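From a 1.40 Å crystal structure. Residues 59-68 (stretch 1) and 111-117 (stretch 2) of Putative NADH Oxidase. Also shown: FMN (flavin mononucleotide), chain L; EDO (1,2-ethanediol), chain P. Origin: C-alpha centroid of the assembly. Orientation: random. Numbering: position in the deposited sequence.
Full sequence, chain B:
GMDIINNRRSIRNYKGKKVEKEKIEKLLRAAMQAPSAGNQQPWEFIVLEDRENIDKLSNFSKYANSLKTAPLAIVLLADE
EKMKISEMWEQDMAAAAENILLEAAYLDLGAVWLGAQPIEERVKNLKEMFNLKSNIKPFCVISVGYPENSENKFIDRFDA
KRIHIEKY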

ATOM      1  N   ASN B  59      12.089  17.233  12.215  1.00 13.02           N
ATOM      2  CA  ASN B  59      11.219  18.131  12.965  1.00 13.23           C
ATOM      3  C   ASN B  59       9.786  18.187  12.442  1.00 10.27           C
ATOM      4  O   ASN B  59       8.927  18.837  13.053  1.00 12.98           O
ATOM      5  CB  ASN B  59      11.793  19.561  12.957  1.00 15.47           C
ATOM      6  CG  ASN B  59      13.130  19.654  13.688  1.00 21.23           C
ATOM      7  OD1 ASN B  59      13.286  19.093  14.765  1.00 26.02           O
ATOM      8  ND2 ASN B  59      14.099  20.328  13.083  1.00 28.88           N
ATOM      9  N   PHE B  60       9.513  17.515  11.321  1.00 10.07           N
ATOM     10  CA  PHE B  60       8.173  17.643  10.709  1.00 10.02           C
ATOM     11  C   PHE B  60       7.074  16.998  11.542  1.00 10.81           C
ATOM     12  O   PHE B  60       5.907  17.365  11.426  1.00 10.56           O
ATOM     13  CB  PHE B  60       8.168  17.148   9.259  1.00  9.61           C
ATOM     14  CG  PHE B  60       7.747  15.687   9.073  1.00  8.81           C
ATOM     15  CD1 PHE B  60       6.398  15.361   8.869  1.00  7.32           C
ATOM     16  CD2 PHE B  60       8.701  14.662   9.051  1.00  8.12           C
ATOM     17  CE1 PHE B  60       6.011  14.042   8.687  1.00  9.39           C
ATOM     18  CE2 PHE B  60       8.339  13.340   8.847  1.00  8.21           C
ATOM     19  CZ  PHE B  60       6.981  13.032   8.653  1.00  7.92           C
ATOM     20  N   SER B  61       7.457  16.029  12.357  1.00 10.18           N
ATOM     21  CA  SER B  61       6.551  15.244  13.146  1.00 11.10           C
ATOM     22  C   SER B  61       7.221  14.849  14.454  1.00 11.91           C
ATOM     23  O   SER B  61       8.423  14.751  14.511  1.00 16.47           O
ATOM     24  CB  SER B  61       6.229  14.005  12.304  1.00 14.06           C
ATOM     25  OG  SER B  61       5.829  12.907  13.023  1.00 14.58           O
ATOM     26  N   LYS B  62       6.427  14.521  15.461  1.00 12.19           N
ATOM     27  CA  LYS B  62       6.922  14.030  16.717  1.00 12.97           C
ATOM     28  C   LYS B  62       7.347  12.568  16.654  1.00 12.30           C
ATOM     29  O   LYS B  62       7.970  12.054  17.566  1.00 14.70           O
ATOM     30  CB  LYS B  62       5.848  14.186  17.798  1.00 17.72           C
ATOM     31  N   TYR B  63       7.014  11.906  15.553  1.00  9.41           N
ATOM     32  CA  TYR B  63       7.271  10.500  15.370  1.00 10.12           C
ATOM     33  C   TYR B  63       8.271  10.213  14.236  1.00  8.78           C
ATOM     34  O   TYR B  63       8.267   9.138  13.668  1.00  9.27           O
ATOM     35  CB  TYR B  63       5.956   9.766  15.168  1.00 11.01           C
ATOM     36  CG  TYR B  63       5.092   9.853  16.410  1.00 10.80           C
ATOM     37  CD1 TYR B  63       5.354   9.046  17.502  1.00 15.78           C
ATOM     38  CD2 TYR B  63       4.120  10.809  16.523  1.00 13.55           C
ATOM     39  CE1 TYR B  63       4.588   9.119  18.658  1.00 15.77           C
ATOM     40  CE2 TYR B  63       3.345  10.902  17.686  1.00 14.78           C
ATOM     41  CZ  TYR B  63       3.582  10.047  18.737  1.00 14.54           C
ATOM     42  OH  TYR B  63       2.864  10.136  19.914  1.00 19.29           O
ATOM     43  N   ALA B  64       9.180  11.154  14.002  1.00  8.41           N
ATOM     44  CA  ALA B  64      10.117  11.082  12.890  1.00  9.10           C
ATOM     45  C   ALA B  64      11.577  11.054  13.341  1.00  9.34           C
ATOM     46  O   ALA B  64      12.469  11.422  12.574  1.00 10.55           O
ATOM     47  CB  ALA B  64       9.881  12.238  11.939  1.00 12.73           C
ATOM     48  N   ASN B  65      11.813  10.622  14.575  1.00  9.92           N
ATOM     49  CA  ASN B  65      13.166  10.632  15.104  1.00 13.16           C
ATOM     50  C   ASN B  65      14.117   9.688  14.393  1.00 11.54           C
ATOM     51  O   ASN B  65      15.345   9.836  14.493  1.00 12.04           O
ATOM     52  CB  ASN B  65      13.158  10.400  16.616  1.00 16.30           C
ATOM     53  CG  ASN B  65      12.651  11.608  17.377  1.00 26.88           C
ATOM     54  OD1 ASN B  65      12.769  12.753  16.908  1.00 32.71           O
ATOM     55  ND2 ASN B  65      12.088  11.373  18.556  1.00 37.07           N
ATOM     56  N   SER B  66      13.581   8.724  13.645  1.00  9.91           N
ATOM     57  CA  SER B  66      14.432   7.863  12.819  1.00  9.07           C
ATOM     58  C   SER B  66      15.308   8.657  11.855  1.00  9.08           C
ATOM     59  O   SER B  66      16.382   8.200  11.455  1.00 10.47           O
ATOM     60  CB  SER B  66      13.591   6.856  12.046  1.00  9.38           C
ATOM     61  OG  SER B  66      12.655   7.501  11.213  1.00 10.33           O
ATOM     62  N   LEU B  67      14.844   9.831  11.460  1.00  8.80           N
ATOM     63  CA  LEU B  67      15.583  10.623  10.495  1.00  8.37           C
ATOM     64  C   LEU B  67      16.893  11.135  11.087  1.00  8.82           C
ATOM     65  O   LEU B  67      17.810  11.492  10.352  1.00 12.58           O
ATOM     66  CB  LEU B  67      14.732  11.790   9.999  1.00  7.36           C
ATOM     67  CG  LEU B  67      13.597  11.377   9.050  1.00  8.11           C
ATOM     68  CD1 LEU B  67      12.560  12.485   8.928  1.00  8.84           C
ATOM     69  CD2 LEU B  67      14.216  11.003   7.692  1.00 10.40           C
ATOM     70  N   LYS B  68      17.007  11.157  12.402  1.00  9.96           N
ATOM     71  CA  LYS B  68      18.231  11.673  13.011  1.00 11.09           C
ATOM     72  C   LYS B  68      19.459  10.809  12.756  1.00 10.35           C
ATOM     73  O   LYS B  68      20.589  11.296  12.853  1.00 12.86           O
ATOM     74  CB  LYS B  68      18.043  11.889  14.511  1.00 12.46           C
ATOM     75  CG  LYS B  68      16.966  12.932  14.819  1.00 16.70           C
ATOM     76  CD  LYS B  68      16.866  13.203  16.294  1.00 21.04           C
ATOM     77  CE  LYS B  68      15.804  14.239  16.600  1.00 26.89           C
ATOM     78  NZ  LYS B  68      15.961  15.499  15.803  1.00 32.49           N
ATOM     79  N   ALA B 111      13.837   0.405   6.766  1.00  6.67           N
ATOM     80  CA  ALA B 111      13.085   1.614   6.502  1.00  5.63           C
ATOM     81  C   ALA B 111      11.898   1.690   7.439  1.00  5.64           C
ATOM     82  O   ALA B 111      11.467   0.700   7.995  1.00  6.23           O
ATOM     83  CB  ALA B 111      12.646   1.637   5.039  1.00  6.43           C
ATOM     84  N   VAL B 112      11.361   2.894   7.583  1.00  5.75           N
ATOM     85  CA  VAL B 112      10.086   3.078   8.259  1.00  5.38           C
ATOM     86  C   VAL B 112       9.290   4.179   7.544  1.00  5.14           C
ATOM     87  O   VAL B 112       9.827   5.203   7.117  1.00  6.56           O
ATOM     88  CB  VAL B 112      10.260   3.392   9.786  1.00  5.55           C
ATOM     89  CG1 VAL B 112      11.093   4.676  10.005  1.00  7.31           C
ATOM     90  CG2 VAL B 112       8.887   3.515  10.468  1.00  6.49           C
ATOM     91  N   TRP B 113       7.983   3.940   7.460  1.00  5.74           N
ATOM     92  CA  TRP B 113       6.995   4.904   6.971  1.00  4.66           C
ATOM     93  C   TRP B 113       6.714   5.890   8.081  1.00  6.49           C
ATOM     94  O   TRP B 113       6.314   5.497   9.179  1.00  7.84           O
ATOM     95  CB  TRP B 113       5.748   4.110   6.587  1.00  6.65           C
ATOM     96  CG  TRP B 113       4.576   4.779   6.015  1.00  6.02           C
ATOM     97  CD1 TRP B 113       4.146   6.075   6.173  1.00  6.77           C
ATOM     98  CD2 TRP B 113       3.590   4.131   5.211  1.00  4.40           C
ATOM     99  NE1 TRP B 113       2.966   6.264   5.482  1.00  7.76           N
ATOM    100  CE2 TRP B 113       2.583   5.072   4.925  1.00  6.18           C
ATOM    101  CE3 TRP B 113       3.463   2.831   4.712  1.00  5.92           C
ATOM    102  CZ2 TRP B 113       1.477   4.757   4.128  1.00  6.23           C
ATOM    103  CZ3 TRP B 113       2.359   2.503   3.973  1.00  7.20           C
ATOM    104  CH2 TRP B 113       1.369   3.462   3.702  1.00  6.73           C
ATOM    105  N   LEU B 114       6.939   7.167   7.778  1.00  5.96           N
ATOM    106  CA  LEU B 114       6.663   8.266   8.702  1.00  6.14           C
ATOM    107  C   LEU B 114       5.441   9.018   8.177  1.00  6.25           C
ATOM    108  O   LEU B 114       5.528   9.768   7.205  1.00  6.69           O
ATOM    109  CB  LEU B 114       7.897   9.153   8.838  1.00  6.67           C
ATOM    110  CG  LEU B 114       9.200   8.432   9.255  1.00  7.06           C
ATOM    111  CD1 LEU B 114      10.372   9.436   9.232  1.00  8.28           C
ATOM    112  CD2 LEU B 114       9.093   7.716  10.582  1.00  8.24           C
ATOM    113  N   GLY B 115       4.293   8.787   8.808  1.00  6.69           N
ATOM    114  CA  GLY B 115       3.035   9.319   8.309  1.00  6.45           C
ATOM    115  C   GLY B 115       3.016  10.844   8.295  1.00  6.90           C
ATOM    116  O   GLY B 115       3.607  11.504   9.171  1.00  6.66           O
ATOM    117  N   ALA B 116       2.359  11.408   7.305  1.00  7.01           N
ATOM    118  CA  ALA B 116       2.144  12.864   7.237  1.00  6.01           C
ATOM    119  C   ALA B 116       0.681  13.186   6.951  1.00  7.46           C
ATOM    120  O   ALA B 116      -0.073  13.532   7.871  1.00  7.84           O
ATOM    121  CB  ALA B 116       3.115  13.519   6.228  1.00  7.83           C
ATOM    122  N   GLN B 117       0.255  12.984   5.707  1.00  5.86           N
ATOM    123  CA  GLN B 117      -1.142  13.155   5.314  1.00  6.52           C
ATOM    124  C   GLN B 117      -2.005  12.237   6.202  1.00  6.61           C
ATOM    125  O   GLN B 117      -1.666  11.073   6.360  1.00  7.65           O
ATOM    126  CB  GLN B 117      -1.329  12.804   3.849  1.00  7.30           C
ATOM    127  CG  GLN B 117      -2.757  12.711   3.350  1.00  8.97           C
ATOM    128  CD  GLN B 117      -3.441  14.059   3.216  1.00  9.71           C
ATOM    129  OE1 GLN B 117      -2.854  15.108   3.471  1.00 11.12           O
ATOM    130  NE2 GLN B 117      -4.686  14.025   2.784  1.00 13.68           N
TER
HETATM  131  N1  FMN L 501       6.212   4.678  12.528  1.00  6.31           N
HETATM  132  C2  FMN L 501       6.854   5.715  13.140  1.00  6.35           C
HETATM  133  O2  FMN L 501       7.833   5.493  13.867  1.00  8.96           O
HETATM  134  N3  FMN L 501       6.423   6.996  12.920  1.00  6.09           N
HETATM  135  C4  FMN L 501       5.299   7.298  12.181  1.00  6.03           C
HETATM  136  O4  FMN L 501       4.944   8.487  12.006  1.00  8.02           O
HETATM  137  C4A FMN L 501       4.652   6.240  11.542  1.00  6.43           C
HETATM  138  N5  FMN L 501       3.575   6.500  10.738  1.00  6.77           N
HETATM  139  C5A FMN L 501       2.976   5.441  10.059  1.00  6.42           C
HETATM  140  C6  FMN L 501       1.888   5.721   9.238  1.00  6.01           C
HETATM  141  C7  FMN L 501       1.238   4.702   8.532  1.00  5.88           C
HETATM  142  C7M FMN L 501       0.130   5.021   7.599  1.00  7.83           C
HETATM  143  C8  FMN L 501       1.726   3.391   8.646  1.00  5.11           C
HETATM  144  C8M FMN L 501       1.199   2.293   7.719  1.00  6.38           C
HETATM  145  C9  FMN L 501       2.822   3.129   9.477  1.00  5.67           C
HETATM  146  C9A FMN L 501       3.444   4.131  10.202  1.00  5.08           C
HETATM  147  N10 FMN L 501       4.521   3.882  11.058  1.00  5.98           N
HETATM  148  C10 FMN L 501       5.152   4.938  11.701  1.00  5.23           C
HETATM  149  C1' FMN L 501       5.042   2.513  11.188  1.00  5.58           C
HETATM  150  C2' FMN L 501       4.135   1.692  12.119  1.00  5.86           C
HETATM  151  O2' FMN L 501       4.272   2.073  13.486  1.00  6.35           O
HETATM  152  C3' FMN L 501       4.485   0.207  11.984  1.00  6.12           C
HETATM  153  O3' FMN L 501       4.143  -0.205  10.671  1.00  5.87           O
HETATM  154  C4' FMN L 501       3.796  -0.702  13.020  1.00  5.99           C
HETATM  155  O4' FMN L 501       4.285  -0.441  14.333  1.00  8.06           O
HETATM  156  C5' FMN L 501       3.956  -2.194  12.739  1.00  6.11           C
HETATM  157  O5' FMN L 501       5.334  -2.590  12.748  1.00  5.88           O
HETATM  158  P   FMN L 501       6.006  -3.177  11.423  1.00  6.78           P
HETATM  159  O1P FMN L 501       5.148  -4.313  10.925  1.00  6.94           O
HETATM  160  O2P FMN L 501       6.062  -2.096  10.394  1.00  6.37           O
HETATM  161  O3P FMN L 501       7.364  -3.654  11.884  1.00  6.87           O
HETATM  162  C1  EDO P 506       2.423  16.312  15.157  1.00 27.94           C
HETATM  163  O1  EDO P 506       1.475  16.106  14.135  1.00 29.28           O
HETATM  164  C2  EDO P 506       3.535  15.345  14.854  1.00 23.42           C
HETATM  165  O2  EDO P 506       3.535  14.329  15.852  1.00 34.82           O
HETATM  166  O   HOH W   1       5.661  10.958  11.208  1.00  8.71           O

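The contact is built around one leucine. L114, on a buried strand, points its CA-to-CB bond toward the loop and loses more surface to it than any other residue here. Its rotamer is chi1 m and chi2 t. Both L114 methyls, CD1 and CD2, lie 3.6 Å from S66 OG; beyond that, CD1 faces A64 CB at 3.9 Å and L67 CD1 at 3.8 Å, whereas CD2 lies 3.5 Å from Y63 O and 3.6 Å from FMN N3. No direct hydrogen bond joins the two stretches, so packing carries the contact, with the cofactor and a water supplying the polar links.

The loop meets the leucine with side chains of different sizes. At A64, where A64 CA lies 6.1 Å from L114 CA, the side chain is a single methyl; with the backbones this near, it reaches L114 although it points sideways. L67 also starts sideways, but its m,t rotamer brings the end of the chain nearer, so that a residue with a poorly aimed CA-to-CB bond still contributes a methyl. The backbone that presents them is held locally: S61 to A64 form a type I turn, and L67 N donates to A64 O at 3.1 Å.

F60 packs beside the same leucine with chi1 at 94°, between wells, and chi2 at 90°. In this pose the ring directs its edge at the strand's carbonyls, with CE1 3.5 Å from G115 O and CZ 3.9 Å from L114 O. The electropositive rim of an aromatic ring suits such oxygens. The same ring makes apolar contacts as well, CZ lying 4.0 Å from L114 CB and CE1 3.8 Å from A116 CB.

S66 points toward the strand with chi1 p, which sets OG 3.4 Å from V112 CG1, close to a wholly apolar neighbour. The hydroxyl is not left unsatisfied, since it is hydrogen-bonded elsewhere in the structure. V112, also p, splits its branches: CG1 meets the serine, while CG2 lies 3.6 Å from flavin N1.

S61 works differently. With chi1 t, its OG accepts a hydrogen bond from Y63 N at 3.0 Å, bracing the turn, and donates to a water 2.7 Å away. That water in turn donates to G115 O at 2.9 Å and to FMN O4 at 2.7 Å, tying loop, strand and cofactor together through one site.

Y63 contributes mainly through its backbone: its carbonyl O accepts from FMN N3 at 2.9 Å, while its m side chain ends away from the strand. G115 completes the arrangement. Its N donates to FMN O4 at 3.3 Å, and an ideal CB here would point away from the loop and come within 3.1 Å of FMN C6. The absent side chain therefore leaves room for the flavin rather than for the loop. The rule to read is economical: one well-aimed leucine, loop side chains from alanine to phenylalanine packed on it, and the serine hydroxyls at S61 and S66 hydrogen-bonded without any direct bond across the contact.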